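Local coordinates for protein diadenosine tetraphosphatase, putative (Trypanosoma brucei, PDB 2QJC) that probably hydrolyses phosphate esters or anhydrides, perhaps diadenosine tetraphosphate, as a manganese-binding member of the calcineurin-like metallophosphoesterase family, at residues 22-27 against 48-53; 28-33 against 223-228; 35-40 against 242-247. All blocks are in the same frame, centred on the assembly; numbering follows the deposited sequence.

Contact 1: 22-27 against 48-53; sequences IIVGDI and DTLVAV. With MN (manganese (II) ion), chain B.
I22, I23 and V24 pair with L50, V51 and A52 as neighbouring parallel strands, the two β-strands of a β-α-β unit whose crossover helix is 31-41. The ladder runs I22 N to T49 O, V51 N to I22 O, V24 N to V51 O and V53 N to V24 O. On the face carrying I22, V24, L50 and A52, L50 CD1 is a bump lying against I22 O at 3.3 Å: with CG anti to the backbone N (chi1 -179°), the turn at chi2 (56°) swings CD1 into the gap between I22 CG2 at 3.8 Å and V24 CG1 at 4.1 Å. V24 CG1 in turn sits over the small A52 CB, 4.1 Å away. Helix 31-41 closes this face through V41, L37 and L38. On the other face I23 lies beside V51, and its CG2 meets V53 CG1 at 4.0 Å, the two side chains crossing at about a right angle. Past the strand ends, V53 CG2 fits against the backbone of side-chain-less G25, 3.5 Å from its C. D26 OD2 binds manganese at 2.2 Å together with H28 and D55, while D26 OD1 accepts a hydrogen bond from H204 N and rests 3.6 Å from V53 CG2.

Contact 2: 28-33 against 223-228; sequences HGCRAQ and SRCVYG. With MN (manganese (II) ion), chain B; PO4 (phosphate ion), chain D.
H28 and V226 bring the two backbones nearest, CA to CA 6.2 Å, where the loop leading into helix 31-41, with C30 as its N-cap residue and the centre of an inverse gamma turn, faces the short 3-10 segment 225-227. No hydrogen bond joins the segments; methyls and sulfurs do the work. V226 CB lies 3.8 Å from H28 CB, and the V226 methyl CG1 reaches obliquely to the imidazole at CD2. The other methyl, CG2, and CB both meet C30 SG, which sits 3.7 Å from V226 CA. C225 SG, set anti to its backbone N (chi1 172°), enters between C30 CB at 3.7 Å and Q33 CG at 3.6 Å, joining the start of the helix to the 3-10 segment. W247 packs on both C30 and V226. In this metallophosphoesterase site H28 supplies NE2 to one manganese, at a rather long 2.5 Å, and D26 and D55 are its fellow ligands. The second ring nitrogen, ND1, is hydrogen-bonded to V57 O, which helps fix the rotation of the imidazole. A phosphate ion, probably from the crystallisation liquor, binds the same metal through O4, near the plane of the imidazole at its edge. Y227 OH donates to phosphate O1 at 3.0 Å, and V226 CG1 lies over one face of the Y227 ring, offset toward its rim.

Contact 3: 35-40 against 242-247; sequences EDLLRA and ISVPGW
V244 turns its two methyls onto helix 31-41, CG1 on A40 and beside L37 CA, CG2 on L37 CB. Its first torsion sets CG1 anti to the carbonyl carbon, and this branch presses on A40 CB at 3.5 Å, tighter than usual for two carbons, while staying near D36 O. CG2, lying between the backbone N and carbonyl carbon, instead meets L37 CB at 4.1 Å. The valine sits over the patch formed by D36, L37 and A40. L37 has CG anti to its backbone N (chi1 -179°); a bend at chi2 (56°) then carries CD1 to the strand backbone, 3.6 Å from I242 O. I242 reaches the later part of the helix: its CG2 meets A40 O at 3.7 Å and A40 CB at 4.2 Å, and V41 also touches its side chain. D36 has a mixed role, its CB lying near V244 CG2 while its carboxylate forms a salt bridge with R39, OD1 to NH2, one turn along the helix. No hydrogen bond crosses between the segments. S243, whose side chain leaves on the other side of the strand, is held by R230 through its OG. The axes of 35-40 and 242-245 approach to 7.9 Å at 140°, an outermost strand of the mixed sheet packed against the crossover helix of a β-α-β unit.

In the fold
From the N terminus the chain passes through strand 21-24, the metal-binding loop, helix 31-41 and strand 49-52, so contact 1 closes the short loop of the β-α-β unit. Contacts 2 and 3 close far longer loops, bringing 223-228 and 242-247, late in the chain, back to the start and body of that same helix. All three cross one another in sequence, since their segments alternate. Contact 1 builds the middle of the mixed sheet and contact 3 sets the helix on its 240-245 edge, V24 meeting L37 between them. Contacts 1 and 2 share one manganese and a water; a probable hydrogen bond from W247 N to C225 O joins contacts 2 and 3.

Contact 1: 22-27 against 48-53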
loop_
_atom_site.group_PDB
_atom_site.type_symbol
_atom_site.label_atom_id
_atom_site.label_comp_id
_atom_site.label_asym_id
_atom_site.label_seq_id
_atom_site.Cartn_x
_atom_site.Cartn_y
_atom_site.Cartn_z
ATOM N N ILE A 22 -4.624 4.536 -10.841
ATOM C CA ILE A 22 -4.100 5.408 -9.804
ATOM C C ILE A 22 -3.805 4.600 -8.537
ATOM O O ILE A 22 -4.690 3.978 -7.959
ATOM C CB ILE A 22 -5.113 6.538 -9.516
ATOM C CG1 ILE A 22 -5.287 7.389 -10.783
ATOM C CG2 ILE A 22 -4.631 7.413 -8.373
ATOM C CD1 ILE A 22 -6.395 8.390 -10.695
ATOM N N ILE A 23 -2.544 4.609 -8.126
ATOM C CA ILE A 23 -2.092 3.872 -6.952
ATOM C C ILE A 23 -1.669 4.868 -5.875
ATOM O O ILE A 23 -0.780 5.708 -6.099
ATOM C CB ILE A 23 -0.916 2.940 -7.326
ATOM C CG1 ILE A 23 -1.336 2.056 -8.509
ATOM C CG2 ILE A 23 -0.522 2.080 -6.125
ATOM C CD1 ILE A 23 -0.222 1.217 -9.091
ATOM N N VAL A 24 -2.306 4.768 -4.710
ATOM C CA VAL A 24 -2.046 5.696 -3.607
ATOM C C VAL A 24 -1.315 5.118 -2.393
ATOM O O VAL A 24 -1.490 3.950 -2.045
ATOM C CB VAL A 24 -3.379 6.379 -3.158
ATOM C CG1 VAL A 24 -4.443 5.334 -2.914
ATOM C CG2 VAL A 24 -3.162 7.222 -1.901
ATOM N N GLY A 25 -0.475 5.954 -1.781
ATOM C CA GLY A 25 0.310 5.559 -0.620
ATOM C C GLY A 25 -0.485 5.437 0.668
ATOM O O GLY A 25 -1.713 5.573 0.661
ATOM N N ASP A 26 0.215 5.192 1.776
ATOM C CA ASP A 26 -0.427 5.012 3.083
ATOM C C ASP A 26 -1.405 6.140 3.419
ATOM O O ASP A 26 -1.011 7.298 3.539
ATOM C CB ASP A 26 0.640 4.887 4.190
ATOM C CG ASP A 26 1.553 3.675 4.001
ATOM O OD1 ASP A 26 2.031 3.448 2.864
ATOM O OD2 ASP A 26 1.809 2.951 4.993
ATOM N N ILE A 27 -2.679 5.787 3.575
ATOM C CA ILE A 27 -3.721 6.768 3.896
ATOM C C ILE A 27 -3.894 6.996 5.411
ATOM O O ILE A 27 -4.041 8.133 5.867
ATOM C CB ILE A 27 -5.073 6.350 3.270
ATOM C CG1 ILE A 27 -4.944 6.302 1.741
ATOM C CG2 ILE A 27 -6.144 7.356 3.638
ATOM C CD1 ILE A 27 -6.096 5.603 1.031
ATOM N N ASP A 48 -11.376 5.587 -14.407
ATOM C CA ASP A 48 -10.125 5.230 -13.749
ATOM C C ASP A 48 -10.340 4.124 -12.726
ATOM O O ASP A 48 -11.464 3.867 -12.289
ATOM C CB ASP A 48 -9.514 6.439 -13.033
ATOM C CG ASP A 48 -9.344 7.632 -13.944
ATOM O OD1 ASP A 48 -8.888 7.433 -15.086
ATOM O OD2 ASP A 48 -9.651 8.766 -13.514
ATOM N N THR A 49 -9.244 3.472 -12.356
ATOM C CA THR A 49 -9.273 2.415 -11.360
ATOM C C THR A 49 -8.362 2.904 -10.246
ATOM O O THR A 49 -7.278 3.433 -10.506
ATOM C CB THR A 49 -8.726 1.104 -11.923
ATOM O OG1 THR A 49 -9.451 0.763 -13.107
ATOM C CG2 THR A 49 -8.882 -0.021 -10.909
ATOM N N LEU A 50 -8.808 2.751 -9.008
ATOM C CA LEU A 50 -8.022 3.197 -7.867
ATOM C C LEU A 50 -7.499 1.991 -7.087
ATOM O O LEU A 50 -8.230 1.027 -6.860
ATOM C CB LEU A 50 -8.889 4.082 -6.964
ATOM C CG LEU A 50 -8.243 4.689 -5.716
ATOM C CD1 LEU A 50 -7.004 5.512 -6.097
ATOM C CD2 LEU A 50 -9.269 5.569 -5.010
ATOM N N VAL A 51 -6.227 2.039 -6.703
ATOM C CA VAL A 51 -5.621 0.948 -5.933
ATOM C C VAL A 51 -4.785 1.510 -4.779
ATOM O O VAL A 51 -3.873 2.303 -5.003
ATOM C CB VAL A 51 -4.697 0.068 -6.818
ATOM C CG1 VAL A 51 -4.198 -1.119 -6.028
ATOM C CG2 VAL A 51 -5.434 -0.392 -8.065
ATOM N N ALA A 52 -5.100 1.107 -3.551
ATOM C CA ALA A 52 -4.354 1.557 -2.373
ATOM C C ALA A 52 -3.254 0.557 -2.012
ATOM O O ALA A 52 -3.360 -0.627 -2.325
ATOM C CB ALA A 52 -5.299 1.726 -1.191
ATOM N N VAL A 53 -2.201 1.033 -1.352
ATOM C CA VAL A 53 -1.099 0.161 -0.947
ATOM C C VAL A 53 -1.342 -0.424 0.455
ATOM O O VAL A 53 -0.505 -1.149 0.998
ATOM C CB VAL A 53 0.263 0.907 -0.948
ATOM C CG1 VAL A 53 0.560 1.460 -2.351
ATOM C CG2 VAL A 53 0.266 2.014 0.110
HETATM MN MN MN B . 1.867 2.935 7.224
HETATM O O HOH W 1 3.155 4.771 7.219
#

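Contact 2: 28-33 against 223-228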
loop_
_atom_site.group_PDB
_atom_site.type_symbol
_atom_site.label_atom_id
_atom_site.label_comp_id
_atom_site.label_asym_id
_atom_site.label_seq_id
_atom_site.Cartn_x
_atom_site.Cartn_y
_atom_site.Cartn_z
ATOM N N HIS A 28 -3.876 5.916 6.185
ATOM C CA HIS A 28 -4.000 6.020 7.637
ATOM C C HIS A 28 -5.104 6.974 8.102
ATOM O O HIS A 28 -4.834 7.956 8.795
ATOM C CB HIS A 28 -2.655 6.460 8.247
ATOM C CG HIS A 28 -1.684 5.337 8.451
ATOM N ND1 HIS A 28 -1.973 4.238 9.231
ATOM C CD2 HIS A 28 -0.420 5.154 7.998
ATOM C CE1 HIS A 28 -0.930 3.427 9.252
ATOM N NE2 HIS A 28 0.026 3.960 8.513
ATOM N N GLY A 29 -6.339 6.687 7.708
ATOM C CA GLY A 29 -7.466 7.510 8.111
ATOM C C GLY A 29 -7.490 8.976 7.707
ATOM O O GLY A 29 -8.304 9.730 8.239
ATOM N N CYS A 30 -6.618 9.398 6.791
ATOM C CA CYS A 30 -6.615 10.799 6.355
ATOM C C CYS A 30 -7.547 10.989 5.154
ATOM O O CYS A 30 -7.094 11.233 4.028
ATOM C CB CYS A 30 -5.202 11.246 5.988
ATOM S SG CYS A 30 -4.047 11.293 7.386
ATOM N N ARG A 31 -8.849 10.884 5.416
ATOM C CA ARG A 31 -9.883 11.011 4.384
ATOM C C ARG A 31 -9.862 12.336 3.628
ATOM O O ARG A 31 -9.946 12.359 2.397
ATOM C CB ARG A 31 -11.272 10.817 4.999
ATOM C CG ARG A 31 -12.351 10.485 3.967
ATOM C CD ARG A 31 -13.701 11.061 4.338
ATOM N NE ARG A 31 -13.674 12.522 4.351
ATOM C CZ ARG A 31 -13.723 13.263 5.455
ATOM N NH1 ARG A 31 -13.804 12.688 6.646
ATOM N NH2 ARG A 31 -13.688 14.587 5.370
ATOM N N ALA A 32 -9.767 13.441 4.359
ATOM C CA ALA A 32 -9.744 14.752 3.720
ATOM C C ALA A 32 -8.631 14.790 2.680
ATOM O O ALA A 32 -8.831 15.257 1.554
ATOM C CB ALA A 32 -9.529 15.849 4.764
ATOM N N GLN A 33 -7.461 14.286 3.072
ATOM C CA GLN A 33 -6.289 14.240 2.205
ATOM C C GLN A 33 -6.514 13.367 0.968
ATOM O O GLN A 33 -6.043 13.693 -0.122
ATOM C CB GLN A 33 -5.080 13.717 2.987
ATOM C CG GLN A 33 -4.448 14.720 3.949
ATOM C CD GLN A 33 -5.411 15.233 5.005
ATOM O OE1 GLN A 33 -6.103 14.459 5.674
ATOM N NE2 GLN A 33 -5.449 16.553 5.169
ATOM N N SER A 223 4.937 8.873 1.531
ATOM C CA SER A 223 5.444 10.216 1.797
ATOM C C SER A 223 5.009 10.804 3.151
ATOM O O SER A 223 5.063 12.021 3.349
ATOM C CB SER A 223 5.042 11.167 0.654
ATOM O OG SER A 223 3.671 11.038 0.311
ATOM N N ARG A 224 4.564 9.936 4.060
ATOM C CA ARG A 224 4.172 10.322 5.422
ATOM C C ARG A 224 2.948 11.214 5.589
ATOM O O ARG A 224 2.946 12.094 6.448
ATOM C CB ARG A 224 5.337 11.030 6.113
ATOM C CG ARG A 224 6.699 10.503 5.769
ATOM C CD ARG A 224 7.744 11.586 5.985
ATOM N NE ARG A 224 8.979 10.970 6.428
ATOM C CZ ARG A 224 9.520 11.144 7.624
ATOM N NH1 ARG A 224 8.947 11.941 8.514
ATOM N NH2 ARG A 224 10.610 10.465 7.939
ATOM N N CYS A 225 1.902 10.986 4.808
ATOM C CA CYS A 225 0.706 11.815 4.905
ATOM C C CYS A 225 0.192 12.066 6.337
ATOM O O CYS A 225 -0.007 13.212 6.734
ATOM C CB CYS A 225 -0.417 11.207 4.061
ATOM S SG CYS A 225 -2.006 12.036 4.291
ATOM N N VAL A 226 -0.018 10.999 7.101
ATOM C CA VAL A 226 -0.533 11.112 8.466
ATOM C C VAL A 226 0.406 11.785 9.466
ATOM O O VAL A 226 -0.034 12.257 10.510
ATOM C CB VAL A 226 -0.925 9.730 9.031
ATOM C CG1 VAL A 226 0.319 8.888 9.277
ATOM C CG2 VAL A 226 -1.723 9.904 10.326
ATOM N N TYR A 227 1.694 11.831 9.150
ATOM C CA TYR A 227 2.678 12.445 10.030
ATOM C C TYR A 227 2.924 13.907 9.652
ATOM O O TYR A 227 3.857 14.538 10.162
ATOM C CB TYR A 227 4.004 11.685 9.951
ATOM C CG TYR A 227 3.931 10.220 10.320
ATOM C CD1 TYR A 227 3.835 9.811 11.656
ATOM C CD2 TYR A 227 4.020 9.235 9.330
ATOM C CE1 TYR A 227 3.844 8.459 11.995
ATOM C CE2 TYR A 227 4.027 7.889 9.656
ATOM C CZ TYR A 227 3.943 7.503 10.983
ATOM O OH TYR A 227 3.990 6.162 11.279
ATOM N N GLY A 228 2.102 14.435 8.745
ATOM C CA GLY A 228 2.251 15.818 8.326
ATOM C C GLY A 228 3.082 16.017 7.071
ATOM O O GLY A 228 3.490 17.140 6.761
HETATM MN MN MN B . 1.867 2.935 7.224
HETATM P P PO4 D . 4.261 2.204 9.546
HETATM O O1 PO4 D . 4.337 3.824 9.410
HETATM O O2 PO4 D . 5.675 1.622 9.123
HETATM O O3 PO4 D . 3.945 1.854 11.028
HETATM O O4 PO4 D . 3.163 1.671 8.582
HETATM O O HOH W 1 3.155 4.771 7.219
#

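Contact 3: 35-40 against 242-247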
loop_
_atom_site.group_PDB
_atom_site.type_symbol
_atom_site.label_atom_id
_atom_site.label_comp_id
_atom_site.label_asym_id
_atom_site.label_seq_id
_atom_site.Cartn_x
_atom_site.Cartn_y
_atom_site.Cartn_z
ATOM N N GLU A 35 -9.414 12.806 -0.475
ATOM C CA GLU A 35 -10.325 13.558 -1.338
ATOM C C GLU A 35 -9.546 14.585 -2.152
ATOM O O GLU A 35 -9.783 14.755 -3.347
ATOM C CB GLU A 35 -11.377 14.281 -0.501
ATOM C CG GLU A 35 -12.254 13.360 0.309
ATOM C CD GLU A 35 -13.084 14.103 1.334
ATOM O OE1 GLU A 35 -12.787 15.291 1.603
ATOM O OE2 GLU A 35 -14.023 13.485 1.879
ATOM N N ASP A 36 -8.613 15.271 -1.498
ATOM C CA ASP A 36 -7.810 16.278 -2.180
ATOM C C ASP A 36 -6.965 15.625 -3.267
ATOM O O ASP A 36 -6.800 16.180 -4.353
ATOM C CB ASP A 36 -6.887 17.002 -1.201
ATOM C CG ASP A 36 -7.607 17.463 0.049
ATOM O OD1 ASP A 36 -8.755 17.948 -0.057
ATOM O OD2 ASP A 36 -7.015 17.347 1.144
ATOM N N LEU A 37 -6.431 14.444 -2.975
ATOM C CA LEU A 37 -5.604 13.742 -3.949
ATOM C C LEU A 37 -6.432 13.328 -5.166
ATOM O O LEU A 37 -5.963 13.416 -6.301
ATOM C CB LEU A 37 -4.951 12.506 -3.315
ATOM C CG LEU A 37 -4.036 11.701 -4.251
ATOM C CD1 LEU A 37 -2.960 12.603 -4.832
ATOM C CD2 LEU A 37 -3.403 10.548 -3.495
ATOM N N LEU A 38 -7.661 12.880 -4.931
ATOM C CA LEU A 38 -8.525 12.465 -6.028
ATOM C C LEU A 38 -8.827 13.646 -6.950
ATOM O O LEU A 38 -8.859 13.496 -8.179
ATOM C CB LEU A 38 -9.810 11.845 -5.483
ATOM C CG LEU A 38 -9.587 10.513 -4.754
ATOM C CD1 LEU A 38 -10.908 9.989 -4.224
ATOM C CD2 LEU A 38 -8.952 9.494 -5.697
ATOM N N ARG A 39 -9.047 14.821 -6.360
ATOM C CA ARG A 39 -9.291 16.023 -7.149
ATOM C C ARG A 39 -7.989 16.393 -7.844
ATOM O O ARG A 39 -7.993 16.884 -8.973
ATOM C CB ARG A 39 -9.732 17.200 -6.263
ATOM C CG ARG A 39 -11.180 17.140 -5.800
ATOM C CD ARG A 39 -11.603 18.452 -5.151
ATOM N NE ARG A 39 -10.955 18.667 -3.860
ATOM C CZ ARG A 39 -11.332 18.083 -2.731
ATOM N NH1 ARG A 39 -12.359 17.246 -2.719
ATOM N NH2 ARG A 39 -10.682 18.337 -1.612
ATOM N N ALA A 40 -6.873 16.143 -7.163
ATOM C CA ALA A 40 -5.554 16.457 -7.700
ATOM C C ALA A 40 -5.150 15.620 -8.921
ATOM O O ALA A 40 -4.213 15.981 -9.640
ATOM C CB ALA A 40 -4.501 16.319 -6.602
ATOM N N ILE A 242 1.960 12.220 -8.370
ATOM C CA ILE A 242 1.164 13.401 -8.053
ATOM C C ILE A 242 0.855 13.341 -6.558
ATOM O O ILE A 242 0.389 12.319 -6.058
ATOM C CB ILE A 242 -0.171 13.421 -8.820
ATOM C CG1 ILE A 242 0.081 13.645 -10.313
ATOM C CG2 ILE A 242 -1.077 14.511 -8.261
ATOM C CD1 ILE A 242 -1.183 13.630 -11.146
ATOM N N SER A 243 1.109 14.438 -5.849
ATOM C CA SER A 243 0.858 14.473 -4.416
ATOM C C SER A 243 0.203 15.767 -3.959
ATOM O O SER A 243 0.166 16.758 -4.687
ATOM C CB SER A 243 2.169 14.287 -3.648
ATOM O OG SER A 243 3.034 15.392 -3.856
ATOM N N VAL A 244 -0.310 15.733 -2.735
ATOM C CA VAL A 244 -0.955 16.877 -2.110
ATOM C C VAL A 244 -0.452 16.939 -0.670
ATOM O O VAL A 244 0.125 15.971 -0.161
ATOM C CB VAL A 244 -2.496 16.729 -2.079
ATOM C CG1 VAL A 244 -3.048 16.691 -3.492
ATOM C CG2 VAL A 244 -2.884 15.476 -1.319
ATOM N N PRO A 245 -0.656 18.083 0.001
ATOM C CA PRO A 245 -0.224 18.262 1.391
ATOM C C PRO A 245 -0.820 17.212 2.330
ATOM O O PRO A 245 -1.985 16.842 2.193
ATOM C CB PRO A 245 -0.717 19.669 1.719
ATOM C CG PRO A 245 -0.567 20.377 0.399
ATOM C CD PRO A 245 -1.136 19.358 -0.567
ATOM N N GLY A 246 -0.017 16.743 3.285
ATOM C CA GLY A 246 -0.496 15.756 4.236
ATOM C C GLY A 246 -1.272 16.385 5.381
ATOM O O GLY A 246 -1.458 17.601 5.411
ATOM N N TRP A 247 -1.719 15.558 6.324
ATOM C CA TRP A 247 -2.489 16.006 7.490
ATOM C C TRP A 247 -1.622 16.796 8.476
ATOM O O TRP A 247 -0.570 16.324 8.899
ATOM C CB TRP A 247 -3.107 14.787 8.185
ATOM C CG TRP A 247 -3.953 15.106 9.382
ATOM C CD1 TRP A 247 -4.857 16.125 9.503
ATOM C CD2 TRP A 247 -4.030 14.355 10.602
ATOM N NE1 TRP A 247 -5.493 16.051 10.718
ATOM C CE2 TRP A 247 -5.007 14.975 11.413
ATOM C CE3 TRP A 247 -3.369 13.215 11.089
ATOM C CZ2 TRP A 247 -5.344 14.495 12.688
ATOM C CZ3 TRP A 247 -3.703 12.736 12.356
ATOM C CH2 TRP A 247 -4.684 13.378 13.139
#